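Local coordinates for molybdopterin biosynthesis moeA protein (Pyrococcus horikoshii, PDB 1WU2) that probably takes part in the late steps of molybdenum cofactor biosynthesis, helping to incorporate molybdenum into molybdopterin as other MoeA proteins do, at residues 11-16 / 308-313; 274-279 / 287-292; 327-332 / 388-393; 342-347 / 376-381. All blocks are in the same frame, centred on the assembly; numbering follows the deposited sequence.

Interaction 1 joins the N-terminal helix to the probable molybdopterin-binding domain; interaction 2 pairs two strands within that domain, and interactions 3 and 4 pair strands of the C-terminal domain. Interaction 1 is a buried, apolar helix-helix contact without a hydrogen bond across it. It touches interaction 2 through the rings of Phe310 and Phe287, and interaction 4 where Leu309 meets Phe345 and Glu377. Interaction 2 is also largely buried, but joins a bulged strand pair with aromatic side chains on which helix 10-20 packs. Interactions 3 and 4 reach one sheet, where strands 390-395 and 374-378 are neighbours. Both are only partly buried: 327-332/388-393 has charged groups and the second subunit beside it, 342-347/376-381 a tyrosine-glutamate bond facing the two helices.

Interaction 1 of 4, residues 11-16 / 308-313; sequences REALKL and NLFVKH
Ala13 and Leu14 meet Phe310 where helices 10-20 and 300-319 run nearly parallel, a helix-helix packing with axes 10.4 Å apart and crossing at -20°. The Phe310 side chain reaches across from a wider, pi-type turn at 308-311. From CB, CG stands anti to the carbonyl carbon (chi1 -72°), beside the backbone N, and the ring goes out from it with its CD2-CE2 edge toward helix 10-20. Phe310 CD2 lies 4.1 Å from Leu14 CD1. One atom further on, Phe310 CE2 comes 4.0 Å from Ala13 CB, which sits at the ring edge near its plane, and Phe310 CZ reaches the same methyl at 4.2 Å. Outside the two segments the ring stacks with Phe287 and meets Tyr10 edge-to-face. An alanine at Phe310 would probably open a gap between the helices, leaving the Ala13 methyl and Phe287 without their ring partner. Leu14 reaches past this ring, its CD1 3.4 Å from Leu309 O, a carbonyl hydrogen-bonded to Tyr10 OH.

Interaction 2 of 4, residues 274-279 / 287-292; sequences LLFHGT and FGYGEK
Phe276 and Phe287 meet rim to rim, neither ring over the other's face, with planes at 49° and centroids 5.8 Å apart. The closest atoms are Phe276 CE1 and Phe287 CE2, at 3.5 Å. Phe276 CG sits between its backbone N and carbonyl carbon (chi1 60°), and the ring folds back over the partner strand: Tyr289 N lies 4.1 Å above its plane, offset toward the rim, and Phe276 CZ touches Tyr289 CB. Leu275 lies alongside Tyr289, pointing the same way, its CD1 3.9 Å from Tyr289 CE2 at the ring edge. Leu275 and Phe276 both oppose Tyr289, a classic beta bulge: Tyr289 N gives a 3.1 Å hydrogen bond to Phe276 O, while Leu275 N makes a weak one to Tyr289 O. At Gly288 a side chain would clash with His277 ND1 and Phe276 O. The chemistry is thus divided: backbone bonds set the register of the antiparallel pair, and the aromatic rings offer Ala13 and Leu17 of helix 10-20 an apolar surface, with the Tyr289 hydroxyl adding one polar bond to Asp20.

Interaction 3 of 4, residues 327-332 / 388-393; sequences KVKAIL and GEEVWI
Val328 and Ile393, and further along Ala330 and Val391, form the hydrogen-bonded pairs of this antiparallel contact. Each pair exchanges two backbone bonds, the shortest from Val391 N to Ala330 O at 2.9 Å. Leu332 N to Glu389 O and Gly388 N to Leu332 O extend the pairing to residues before the start of strand 390-395. Between the pairs, CA-H...O contacts fill in, such as Trp392 CA to Val328 O at 3.5 Å.

Apolar contacts line the buried face. Leu332 and Val391 cross at about a right angle, Leu332 CD1 4.0 Å from Val391 CG2, and Val328 CB rests 4.1 Å from Ile393 CG1.

The other face carries Lys329, Glu390 and Trp392, with Ile331. Lys329 CB lies 4.1 Å above the plane of Trp392, offset toward the ring's rim. With CG anti to the backbone N (chi1 -179°), the lysine chain runs on toward Glu390. Lys329 CE approaches both carboxylate oxygens, 3.5 Å from Glu390 OE2, whereas Lys329 NZ stays 4.1 Å from Glu390 OE2, beyond a salt bridge. An alanine at Lys329 would keep CB over the indole but would probably leave the Glu390 carboxylate without its nearby positive charge.

Tyr350 OH of the second subunit hydrogen-bonds Lys327 O, and Val328 packs on Val328 of that subunit. The antiparallel pair in a curled sheet is consistent with the beta barrel of MoeA domain IV, here lying at a subunit interface.

Interaction 4 of 4, residues 342-347 / 376-381; sequences RYEFIK and LEIPED
Tyr343 and Glu377 carry the closest side-chain contact: Tyr343 OH donates to Glu377 OE1 at 2.7 Å, meeting that oxygen from 44° above the carboxylate plane. Tyr343 CG is anti to the backbone N (chi1 -165°), and its side chain crosses that of Glu377 obliquely, ring and carboxylate planes 65° apart. Tyr343 OH and CE1 also rest against Glu377 CB, at 3.3 and 3.7 Å. Ile378 O lies over one face of the ring, 3.9 Å above its plane and toward the rim, and also accepts the backbone N-H of Glu344. Hydrogen-bonded pairs Glu344-Ile378 and Ile346-Leu376 fasten the backbones, and on the face opposite Glu377 Ile378 CB packs against Glu344 CG at 3.7 Å while Ile378 CD1 meets Ile346 CG1 at 3.8 Å.

Beyond Ile378 the contact slackens toward the partly exposed Pro379 and Glu380. Pro379 meets the ring with its CA, 3.7 Å from Tyr343 CD2, while its CB stays 4.4 Å from Tyr343 CE2. Glu380 OE1 sits at the tyrosine's edge, while OE2 turns to Tyr10 N. Helix 300-319 packs on Phe345 and Glu377 through Leu309. Such an antiparallel pair inside a curled sheet, with a helix across one face, joins the C-terminal beta domain of MoeA to the probable molybdopterin-binding domain.

Interaction 1 of 4, residues 11-16 / 308-313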
loop_
_atom_site.group_PDB
_atom_site.type_symbol
_atom_site.label_atom_id
_atom_site.label_comp_id
_atom_site.label_asym_id
_atom_site.label_seq_id
_atom_site.Cartn_x
_atom_site.Cartn_y
_atom_site.Cartn_z
ATOM N N ARG A 11 -23.162 11.064 1.221
ATOM C CA ARG A 11 -23.562 9.690 1.532
ATOM C C ARG A 11 -24.710 9.208 0.647
ATOM O O ARG A 11 -24.768 8.033 0.301
ATOM C CB ARG A 11 -23.925 9.537 3.013
ATOM C CG ARG A 11 -22.731 9.660 3.968
ATOM C CD ARG A 11 -21.762 8.474 3.939
ATOM N NE ARG A 11 -20.501 8.778 4.620
ATOM C CZ ARG A 11 -19.388 8.044 4.543
ATOM N NH1 ARG A 11 -19.345 6.933 3.810
ATOM N NH2 ARG A 11 -18.302 8.425 5.210
ATOM N N GLU A 12 -25.612 10.117 0.277
ATOM C CA GLU A 12 -26.673 9.796 -0.679
ATOM C C GLU A 12 -26.102 9.595 -2.082
ATOM O O GLU A 12 -26.552 8.715 -2.813
ATOM C CB GLU A 12 -27.744 10.895 -0.717
ATOM C CG GLU A 12 -28.923 10.565 -1.632
ATOM C CD GLU A 12 -30.018 11.622 -1.639
ATOM O OE1 GLU A 12 -29.843 12.699 -1.026
ATOM O OE2 GLU A 12 -31.067 11.368 -2.272
ATOM N N ALA A 13 -25.123 10.419 -2.450
ATOM C CA ALA A 13 -24.499 10.354 -3.771
ATOM C C ALA A 13 -23.674 9.085 -3.933
ATOM O O ALA A 13 -23.621 8.512 -5.015
ATOM C CB ALA A 13 -23.612 11.571 -4.004
ATOM N N LEU A 14 -23.030 8.658 -2.851
ATOM C CA LEU A 14 -22.173 7.483 -2.878
ATOM C C LEU A 14 -23.026 6.229 -2.984
ATOM O O LEU A 14 -22.632 5.269 -3.632
ATOM C CB LEU A 14 -21.290 7.424 -1.625
ATOM C CG LEU A 14 -20.299 6.257 -1.551
ATOM C CD1 LEU A 14 -19.239 6.381 -2.641
ATOM C CD2 LEU A 14 -19.659 6.169 -0.168
ATOM N N LYS A 15 -24.196 6.247 -2.351
ATOM C CA LYS A 15 -25.121 5.117 -2.409
ATOM C C LYS A 15 -25.767 4.991 -3.792
ATOM O O LYS A 15 -25.905 3.888 -4.313
ATOM C CB LYS A 15 -26.206 5.252 -1.338
ATOM C CG LYS A 15 -26.965 3.958 -1.052
ATOM C CD LYS A 15 -28.471 4.183 -0.964
ATOM C CE LYS A 15 -29.177 3.025 -0.263
ATOM N NZ LYS A 15 -29.220 1.796 -1.099
ATOM N N LEU A 16 -26.166 6.118 -4.373
ATOM C CA LEU A 16 -26.793 6.124 -5.692
ATOM C C LEU A 16 -25.814 5.584 -6.725
ATOM O O LEU A 16 -26.178 4.766 -7.569
ATOM C CB LEU A 16 -27.231 7.544 -6.087
ATOM C CG LEU A 16 -28.482 8.116 -5.416
ATOM C CD1 LEU A 16 -28.605 9.611 -5.695
ATOM C CD2 LEU A 16 -29.741 7.389 -5.871
ATOM N N ASN A 308 -10.828 9.439 -4.737
ATOM C CA ASN A 308 -10.819 8.766 -3.441
ATOM C C ASN A 308 -12.210 8.603 -2.827
ATOM O O ASN A 308 -12.486 7.598 -2.170
ATOM C CB ASN A 308 -9.896 9.504 -2.469
ATOM C CG ASN A 308 -8.439 9.161 -2.685
ATOM O OD1 ASN A 308 -7.973 8.112 -2.244
ATOM N ND2 ASN A 308 -7.713 10.038 -3.373
ATOM N N LEU A 309 -13.087 9.574 -3.064
ATOM C CA LEU A 309 -14.419 9.580 -2.457
ATOM C C LEU A 309 -15.455 8.799 -3.267
ATOM O O LEU A 309 -16.481 8.401 -2.723
ATOM C CB LEU A 309 -14.913 11.020 -2.236
ATOM C CG LEU A 309 -14.167 11.821 -1.165
ATOM C CD1 LEU A 309 -14.553 13.283 -1.222
ATOM C CD2 LEU A 309 -14.438 11.268 0.224
ATOM N N PHE A 310 -15.186 8.566 -4.552
ATOM C CA PHE A 310 -16.153 7.899 -5.426
ATOM C C PHE A 310 -15.533 6.736 -6.188
ATOM O O PHE A 310 -15.888 5.580 -5.965
ATOM C CB PHE A 310 -16.758 8.899 -6.418
ATOM C CG PHE A 310 -17.713 9.871 -5.790
ATOM C CD1 PHE A 310 -17.402 11.216 -5.709
ATOM C CD2 PHE A 310 -18.929 9.438 -5.284
ATOM C CE1 PHE A 310 -18.288 12.111 -5.131
ATOM C CE2 PHE A 310 -19.820 10.336 -4.705
ATOM C CZ PHE A 310 -19.496 11.668 -4.631
ATOM N N VAL A 311 -14.594 7.050 -7.074
ATOM C CA VAL A 311 -14.037 6.065 -8.003
ATOM C C VAL A 311 -13.373 4.885 -7.281
ATOM O O VAL A 311 -13.598 3.733 -7.638
ATOM C CB VAL A 311 -13.019 6.710 -8.979
ATOM C CG1 VAL A 311 -12.539 5.686 -10.006
ATOM C CG2 VAL A 311 -13.631 7.912 -9.686
ATOM N N LYS A 312 -12.565 5.192 -6.269
ATOM C CA LYS A 312 -11.859 4.191 -5.471
ATOM C C LYS A 312 -12.812 3.113 -4.944
ATOM O O LYS A 312 -12.506 1.930 -5.000
ATOM C CB LYS A 312 -11.132 4.879 -4.303
ATOM C CG LYS A 312 -10.550 3.938 -3.261
ATOM C CD LYS A 312 -9.574 4.647 -2.325
ATOM C CE LYS A 312 -10.280 5.432 -1.233
ATOM N NZ LYS A 312 -9.458 5.546 0.004
ATOM N N HIS A 313 -13.965 3.537 -4.441
ATOM C CA HIS A 313 -14.944 2.622 -3.855
ATOM C C HIS A 313 -15.748 1.852 -4.900
ATOM O O HIS A 313 -16.177 0.732 -4.641
ATOM C CB HIS A 313 -15.871 3.391 -2.910
ATOM C CG HIS A 313 -15.141 4.070 -1.798
ATOM N ND1 HIS A 313 -14.384 3.376 -0.877
ATOM C CD2 HIS A 313 -15.011 5.378 -1.481
ATOM C CE1 HIS A 313 -13.836 4.229 -0.031
ATOM N NE2 HIS A 313 -14.201 5.451 -0.376
#

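Interaction 2 of 4, residues 274-279 / 287-292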
loop_
_atom_site.group_PDB
_atom_site.type_symbol
_atom_site.label_atom_id
_atom_site.label_comp_id
_atom_site.label_asym_id
_atom_site.label_seq_id
_atom_site.Cartn_x
_atom_site.Cartn_y
_atom_site.Cartn_z
ATOM N N LEU A 274 -27.963 11.524 -16.176
ATOM C CA LEU A 274 -27.345 11.587 -14.853
ATOM C C LEU A 274 -28.296 11.219 -13.713
ATOM O O LEU A 274 -29.423 11.707 -13.653
ATOM C CB LEU A 274 -26.793 12.996 -14.615
ATOM C CG LEU A 274 -25.794 13.502 -15.664
ATOM C CD1 LEU A 274 -25.733 15.020 -15.683
ATOM C CD2 LEU A 274 -24.410 12.912 -15.426
ATOM N N LEU A 275 -27.830 10.346 -12.821
ATOM C CA LEU A 275 -28.489 10.117 -11.537
ATOM C C LEU A 275 -28.354 11.352 -10.652
ATOM O O LEU A 275 -29.312 11.766 -9.999
ATOM C CB LEU A 275 -27.882 8.910 -10.815
ATOM C CG LEU A 275 -28.134 7.539 -11.438
ATOM C CD1 LEU A 275 -27.246 6.492 -10.783
ATOM C CD2 LEU A 275 -29.602 7.152 -11.319
ATOM N N PHE A 276 -27.151 11.921 -10.619
ATOM C CA PHE A 276 -26.910 13.183 -9.921
ATOM C C PHE A 276 -25.808 14.014 -10.587
ATOM O O PHE A 276 -25.057 13.527 -11.428
ATOM C CB PHE A 276 -26.581 12.939 -8.441
ATOM C CG PHE A 276 -25.357 12.092 -8.215
ATOM C CD1 PHE A 276 -24.110 12.679 -8.057
ATOM C CD2 PHE A 276 -25.454 10.709 -8.162
ATOM C CE1 PHE A 276 -22.981 11.902 -7.853
ATOM C CE2 PHE A 276 -24.325 9.924 -7.956
ATOM C CZ PHE A 276 -23.089 10.523 -7.800
ATOM N N HIS A 277 -25.742 15.281 -10.194
ATOM C CA HIS A 277 -24.767 16.236 -10.711
ATOM C C HIS A 277 -24.834 17.473 -9.817
ATOM O O HIS A 277 -25.887 18.092 -9.676
ATOM C CB HIS A 277 -25.083 16.607 -12.160
ATOM C CG HIS A 277 -24.043 17.467 -12.813
ATOM N ND1 HIS A 277 -22.691 17.267 -12.642
ATOM C CD2 HIS A 277 -24.162 18.526 -13.648
ATOM C CE1 HIS A 277 -22.021 18.166 -13.341
ATOM N NE2 HIS A 277 -22.891 18.945 -13.958
ATOM N N GLY A 278 -23.704 17.824 -9.213
ATOM C CA GLY A 278 -23.676 18.836 -8.178
ATOM C C GLY A 278 -23.823 18.121 -6.855
ATOM O O GLY A 278 -24.915 17.697 -6.479
ATOM N N THR A 279 -22.703 17.971 -6.163
ATOM C CA THR A 279 -22.644 17.219 -4.925
ATOM C C THR A 279 -22.066 18.087 -3.809
ATOM O O THR A 279 -21.608 19.210 -4.034
ATOM C CB THR A 279 -21.827 15.915 -5.147
ATOM O OG1 THR A 279 -22.216 14.914 -4.195
ATOM C CG2 THR A 279 -20.342 16.118 -4.888
ATOM N N PHE A 287 -18.997 17.279 -9.238
ATOM C CA PHE A 287 -18.998 15.870 -9.631
ATOM C C PHE A 287 -20.418 15.361 -9.906
ATOM O O PHE A 287 -21.351 15.672 -9.167
ATOM C CB PHE A 287 -18.333 15.011 -8.543
ATOM C CG PHE A 287 -18.434 13.531 -8.787
ATOM C CD1 PHE A 287 -17.551 12.889 -9.647
ATOM C CD2 PHE A 287 -19.416 12.782 -8.157
ATOM C CE1 PHE A 287 -17.654 11.519 -9.872
ATOM C CE2 PHE A 287 -19.524 11.420 -8.380
ATOM C CZ PHE A 287 -18.643 10.787 -9.238
ATOM N N GLY A 288 -20.562 14.589 -10.982
ATOM C CA GLY A 288 -21.800 13.888 -11.298
ATOM C C GLY A 288 -21.532 12.464 -11.762
ATOM O O GLY A 288 -20.377 12.072 -11.954
ATOM N N TYR A 289 -22.597 11.683 -11.933
ATOM C CA TYR A 289 -22.472 10.312 -12.418
ATOM C C TYR A 289 -23.773 9.763 -13.009
ATOM O O TYR A 289 -24.858 10.019 -12.490
ATOM C CB TYR A 289 -21.999 9.381 -11.299
ATOM C CG TYR A 289 -22.151 7.915 -11.645
ATOM C CD1 TYR A 289 -21.157 7.242 -12.350
ATOM C CD2 TYR A 289 -23.302 7.212 -11.297
ATOM C CE1 TYR A 289 -21.295 5.908 -12.683
ATOM C CE2 TYR A 289 -23.452 5.876 -11.630
ATOM C CZ TYR A 289 -22.443 5.229 -12.324
ATOM O OH TYR A 289 -22.583 3.905 -12.654
ATOM N N GLY A 290 -23.636 8.985 -14.082
ATOM C CA GLY A 290 -24.747 8.279 -14.696
ATOM C C GLY A 290 -24.293 7.370 -15.832
ATOM O O GLY A 290 -23.404 7.735 -16.601
ATOM N N GLU A 291 -24.907 6.193 -15.936
ATOM C CA GLU A 291 -24.614 5.221 -16.999
ATOM C C GLU A 291 -23.138 4.817 -17.053
ATOM O O GLU A 291 -22.548 4.744 -18.135
ATOM C CB GLU A 291 -25.044 5.760 -18.368
ATOM C CG GLU A 291 -26.441 6.344 -18.415
ATOM C CD GLU A 291 -26.903 6.599 -19.838
ATOM O OE1 GLU A 291 -27.642 5.749 -20.380
ATOM O OE2 GLU A 291 -26.521 7.640 -20.420
ATOM N N LYS A 292 -22.558 4.551 -15.881
ATOM C CA LYS A 292 -21.147 4.162 -15.746
ATOM C C LYS A 292 -20.151 5.289 -16.057
ATOM O O LYS A 292 -18.961 5.027 -16.195
ATOM C CB LYS A 292 -20.817 2.933 -16.616
ATOM C CG LYS A 292 -21.842 1.803 -16.570
ATOM C CD LYS A 292 -22.124 1.361 -15.146
ATOM C CE LYS A 292 -22.832 0.016 -15.110
ATOM N NZ LYS A 292 -23.891 -0.016 -14.076
#

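Interaction 3 of 4, residues 327-332 / 388-393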
loop_
_atom_site.group_PDB
_atom_site.type_symbol
_atom_site.label_atom_id
_atom_site.label_comp_id
_atom_site.label_asym_id
_atom_site.label_seq_id
_atom_site.Cartn_x
_atom_site.Cartn_y
_atom_site.Cartn_z
ATOM N N LYS A 327 -7.510 2.840 7.979
ATOM C CA LYS A 327 -7.930 3.949 8.827
ATOM C C LYS A 327 -7.057 4.015 10.077
ATOM O O LYS A 327 -6.818 3.002 10.734
ATOM C CB LYS A 327 -9.405 3.812 9.205
ATOM C CG LYS A 327 -10.361 4.272 8.109
ATOM C CD LYS A 327 -11.630 4.906 8.681
ATOM C CE LYS A 327 -12.521 5.481 7.580
ATOM N NZ LYS A 327 -12.635 4.564 6.402
ATOM N N VAL A 328 -6.596 5.222 10.396
ATOM C CA VAL A 328 -5.629 5.456 11.463
ATOM C C VAL A 328 -6.135 6.524 12.437
ATOM O O VAL A 328 -6.698 7.538 12.025
ATOM C CB VAL A 328 -4.269 5.903 10.877
ATOM C CG1 VAL A 328 -3.248 6.146 11.979
ATOM C CG2 VAL A 328 -3.750 4.869 9.886
ATOM N N LYS A 329 -5.925 6.281 13.729
ATOM C CA LYS A 329 -6.254 7.242 14.782
ATOM C C LYS A 329 -5.091 8.223 14.941
ATOM O O LYS A 329 -3.938 7.809 15.003
ATOM C CB LYS A 329 -6.503 6.498 16.099
ATOM C CG LYS A 329 -6.872 7.379 17.298
ATOM C CD LYS A 329 -6.550 6.686 18.631
ATOM C CE LYS A 329 -7.788 6.530 19.509
ATOM N NZ LYS A 329 -7.551 5.600 20.651
ATOM N N ALA A 330 -5.398 9.515 15.017
ATOM C CA ALA A 330 -4.366 10.553 15.089
ATOM C C ALA A 330 -4.828 11.793 15.850
ATOM O O ALA A 330 -5.997 12.157 15.807
ATOM C CB ALA A 330 -3.919 10.941 13.692
ATOM N N ILE A 331 -3.893 12.438 16.542
ATOM C CA ILE A 331 -4.160 13.699 17.222
ATOM C C ILE A 331 -3.955 14.830 16.225
ATOM O O ILE A 331 -2.933 14.894 15.551
ATOM C CB ILE A 331 -3.232 13.870 18.444
ATOM C CG1 ILE A 331 -3.464 12.735 19.448
ATOM C CG2 ILE A 331 -3.456 15.232 19.114
ATOM C CD1 ILE A 331 -2.346 11.711 19.484
ATOM N N LEU A 332 -4.927 15.732 16.154
ATOM C CA LEU A 332 -4.935 16.783 15.147
ATOM C C LEU A 332 -4.051 17.955 15.577
ATOM O O LEU A 332 -4.201 18.474 16.677
ATOM C CB LEU A 332 -6.371 17.251 14.914
ATOM C CG LEU A 332 -6.697 18.011 13.631
ATOM C CD1 LEU A 332 -6.388 17.189 12.395
ATOM C CD2 LEU A 332 -8.167 18.414 13.658
ATOM N N GLY A 388 -5.887 18.914 19.129
ATOM C CA GLY A 388 -6.004 18.099 20.327
ATOM C C GLY A 388 -7.049 17.005 20.185
ATOM O O GLY A 388 -6.908 15.939 20.779
ATOM N N GLU A 389 -8.104 17.278 19.417
ATOM C CA GLU A 389 -9.133 16.282 19.119
ATOM C C GLU A 389 -8.540 15.124 18.326
ATOM O O GLU A 389 -7.770 15.336 17.395
ATOM C CB GLU A 389 -10.275 16.894 18.296
ATOM C CG GLU A 389 -11.334 17.636 19.098
ATOM C CD GLU A 389 -12.647 17.755 18.343
ATOM O OE1 GLU A 389 -13.326 16.719 18.157
ATOM O OE2 GLU A 389 -13.003 18.881 17.929
ATOM N N GLU A 390 -8.912 13.904 18.695
ATOM C CA GLU A 390 -8.547 12.726 17.925
ATOM C C GLU A 390 -9.453 12.596 16.704
ATOM O O GLU A 390 -10.662 12.802 16.791
ATOM C CB GLU A 390 -8.638 11.470 18.787
ATOM C CG GLU A 390 -7.648 11.460 19.937
ATOM C CD GLU A 390 -7.594 10.122 20.643
ATOM O OE1 GLU A 390 -8.667 9.631 21.070
ATOM O OE2 GLU A 390 -6.479 9.563 20.771
ATOM N N VAL A 391 -8.851 12.262 15.568
ATOM C CA VAL A 391 -9.564 12.117 14.304
ATOM C C VAL A 391 -9.154 10.833 13.595
ATOM O O VAL A 391 -8.074 10.291 13.838
ATOM C CB VAL A 391 -9.304 13.319 13.364
ATOM C CG1 VAL A 391 -9.851 14.598 13.976
ATOM C CG2 VAL A 391 -7.811 13.468 13.048
ATOM N N TRP A 392 -10.035 10.358 12.719
ATOM C CA TRP A 392 -9.782 9.189 11.892
ATOM C C TRP A 392 -9.445 9.650 10.484
ATOM O O TRP A 392 -10.157 10.472 9.904
ATOM C CB TRP A 392 -11.004 8.271 11.888
ATOM C CG TRP A 392 -11.330 7.784 13.256
ATOM C CD1 TRP A 392 -12.146 8.385 14.169
ATOM C CD2 TRP A 392 -10.814 6.613 13.891
ATOM N NE1 TRP A 392 -12.182 7.652 15.331
ATOM C CE2 TRP A 392 -11.371 6.556 15.188
ATOM C CE3 TRP A 392 -9.938 5.594 13.496
ATOM C CZ2 TRP A 392 -11.082 5.527 16.085
ATOM C CZ3 TRP A 392 -9.650 4.574 14.386
ATOM C CH2 TRP A 392 -10.221 4.547 15.667
ATOM N N ILE A 393 -8.345 9.130 9.949
ATOM C CA ILE A 393 -7.868 9.505 8.626
ATOM C C ILE A 393 -7.632 8.261 7.780
ATOM O O ILE A 393 -7.491 7.162 8.307
ATOM C CB ILE A 393 -6.574 10.358 8.733
ATOM C CG1 ILE A 393 -5.424 9.551 9.348
ATOM C CG2 ILE A 393 -6.843 11.611 9.552
ATOM C CD1 ILE A 393 -4.099 10.280 9.350
#

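Interaction 4 of 4, residues 342-347 / 376-381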
loop_
_atom_site.group_PDB
_atom_site.type_symbol
_atom_site.label_atom_id
_atom_site.label_comp_id
_atom_site.label_asym_id
_atom_site.label_seq_id
_atom_site.Cartn_x
_atom_site.Cartn_y
_atom_site.Cartn_z
ATOM N N ARG A 342 -21.292 21.227 3.692
ATOM C CA ARG A 342 -20.217 20.779 2.800
ATOM C C ARG A 342 -19.372 19.676 3.433
ATOM O O ARG A 342 -18.926 19.794 4.577
ATOM C CB ARG A 342 -19.319 21.949 2.391
ATOM C CG ARG A 342 -20.057 23.123 1.741
ATOM C CD ARG A 342 -20.766 22.782 0.447
ATOM N NE ARG A 342 -19.826 22.361 -0.589
ATOM C CZ ARG A 342 -19.113 23.183 -1.354
ATOM N NH1 ARG A 342 -19.217 24.504 -1.236
ATOM N NH2 ARG A 342 -18.291 22.673 -2.259
ATOM N N TYR A 343 -19.156 18.609 2.667
ATOM C CA TYR A 343 -18.379 17.456 3.096
ATOM C C TYR A 343 -16.915 17.701 2.741
ATOM O O TYR A 343 -16.542 17.655 1.572
ATOM C CB TYR A 343 -18.904 16.198 2.403
ATOM C CG TYR A 343 -18.449 14.897 3.011
ATOM C CD1 TYR A 343 -17.271 14.286 2.592
ATOM C CD2 TYR A 343 -19.205 14.266 3.992
ATOM C CE1 TYR A 343 -16.854 13.088 3.146
ATOM C CE2 TYR A 343 -18.798 13.067 4.553
ATOM C CZ TYR A 343 -17.622 12.482 4.125
ATOM O OH TYR A 343 -17.212 11.291 4.676
ATOM N N GLU A 344 -16.094 17.962 3.755
ATOM C CA GLU A 344 -14.714 18.401 3.553
ATOM C C GLU A 344 -13.768 17.233 3.290
ATOM O O GLU A 344 -13.675 16.307 4.090
ATOM C CB GLU A 344 -14.185 19.178 4.774
ATOM C CG GLU A 344 -15.175 20.088 5.488
ATOM C CD GLU A 344 -15.629 21.262 4.648
ATOM O OE1 GLU A 344 -14.993 21.543 3.610
ATOM O OE2 GLU A 344 -16.629 21.904 5.034
ATOM N N PHE A 345 -13.061 17.295 2.167
ATOM C CA PHE A 345 -11.923 16.425 1.903
ATOM C C PHE A 345 -10.680 17.227 2.275
ATOM O O PHE A 345 -10.314 18.177 1.583
ATOM C CB PHE A 345 -11.902 16.019 0.427
ATOM C CG PHE A 345 -10.828 15.024 0.072
ATOM C CD1 PHE A 345 -9.593 15.454 -0.397
ATOM C CD2 PHE A 345 -11.065 13.658 0.172
ATOM C CE1 PHE A 345 -8.602 14.538 -0.747
ATOM C CE2 PHE A 345 -10.082 12.737 -0.173
ATOM C CZ PHE A 345 -8.845 13.180 -0.629
ATOM N N ILE A 346 -10.048 16.848 3.379
ATOM C CA ILE A 346 -8.933 17.599 3.945
ATOM C C ILE A 346 -7.656 16.796 3.822
ATOM O O ILE A 346 -7.582 15.673 4.307
ATOM C CB ILE A 346 -9.199 17.917 5.437
ATOM C CG1 ILE A 346 -10.489 18.730 5.600
ATOM C CG2 ILE A 346 -8.007 18.649 6.055
ATOM C CD1 ILE A 346 -10.511 20.043 4.831
ATOM N N LYS A 347 -6.649 17.382 3.187
ATOM C CA LYS A 347 -5.364 16.718 2.997
ATOM C C LYS A 347 -4.541 16.803 4.279
ATOM O O LYS A 347 -4.428 17.864 4.884
ATOM C CB LYS A 347 -4.612 17.341 1.818
ATOM C CG LYS A 347 -5.325 17.155 0.476
ATOM C CD LYS A 347 -4.896 18.195 -0.559
ATOM C CE LYS A 347 -5.607 19.534 -0.361
ATOM N NZ LYS A 347 -7.086 19.456 -0.590
ATOM N N LEU A 376 -8.688 13.389 5.672
ATOM C CA LEU A 376 -9.688 13.397 6.719
ATOM C C LEU A 376 -11.005 13.834 6.095
ATOM O O LEU A 376 -11.034 14.742 5.273
ATOM C CB LEU A 376 -9.268 14.379 7.816
ATOM C CG LEU A 376 -10.340 14.839 8.803
ATOM C CD1 LEU A 376 -10.791 13.682 9.664
ATOM C CD2 LEU A 376 -9.806 15.969 9.654
ATOM N N GLU A 377 -12.093 13.194 6.494
ATOM C CA GLU A 377 -13.417 13.559 6.018
ATOM C C GLU A 377 -14.213 14.179 7.159
ATOM O O GLU A 377 -14.322 13.594 8.235
ATOM C CB GLU A 377 -14.137 12.335 5.469
ATOM C CG GLU A 377 -13.528 11.797 4.183
ATOM C CD GLU A 377 -13.929 10.363 3.913
ATOM O OE1 GLU A 377 -15.059 10.135 3.426
ATOM O OE2 GLU A 377 -13.117 9.460 4.200
ATOM N N ILE A 378 -14.751 15.370 6.914
ATOM C CA ILE A 378 -15.584 16.079 7.875
ATOM C C ILE A 378 -17.003 16.142 7.311
ATOM O O ILE A 378 -17.227 16.801 6.298
ATOM C CB ILE A 378 -15.031 17.499 8.120
ATOM C CG1 ILE A 378 -13.550 17.432 8.516
ATOM C CG2 ILE A 378 -15.851 18.214 9.197
ATOM C CD1 ILE A 378 -12.855 18.780 8.582
ATOM N N PRO A 379 -17.958 15.453 7.941
ATOM C CA PRO A 379 -19.358 15.495 7.494
ATOM C C PRO A 379 -19.976 16.897 7.475
ATOM O O PRO A 379 -19.415 17.855 8.019
ATOM C CB PRO A 379 -20.087 14.612 8.513
ATOM C CG PRO A 379 -19.038 13.753 9.112
ATOM C CD PRO A 379 -17.781 14.562 9.103
ATOM N N GLU A 380 -21.151 16.982 6.859
ATOM C CA GLU A 380 -21.845 18.245 6.613
ATOM C C GLU A 380 -22.335 18.902 7.895
ATOM O O GLU A 380 -22.367 20.125 7.993
ATOM C CB GLU A 380 -23.046 18.013 5.699
ATOM C CG GLU A 380 -22.682 17.560 4.295
ATOM C CD GLU A 380 -22.827 16.062 4.072
ATOM O OE1 GLU A 380 -22.736 15.279 5.042
ATOM O OE2 GLU A 380 -23.027 15.655 2.909
ATOM N N ASP A 381 -22.713 18.084 8.872
ATOM C CA ASP A 381 -23.260 18.574 10.141
ATOM C C ASP A 381 -22.195 18.973 11.178
ATOM O O ASP A 381 -22.513 19.149 12.356
ATOM C CB ASP A 381 -24.220 17.532 10.737
ATOM C CG ASP A 381 -23.530 16.234 11.124
ATOM O OD1 ASP A 381 -22.353 16.028 10.757
ATOM O OD2 ASP A 381 -24.096 15.348 11.798
#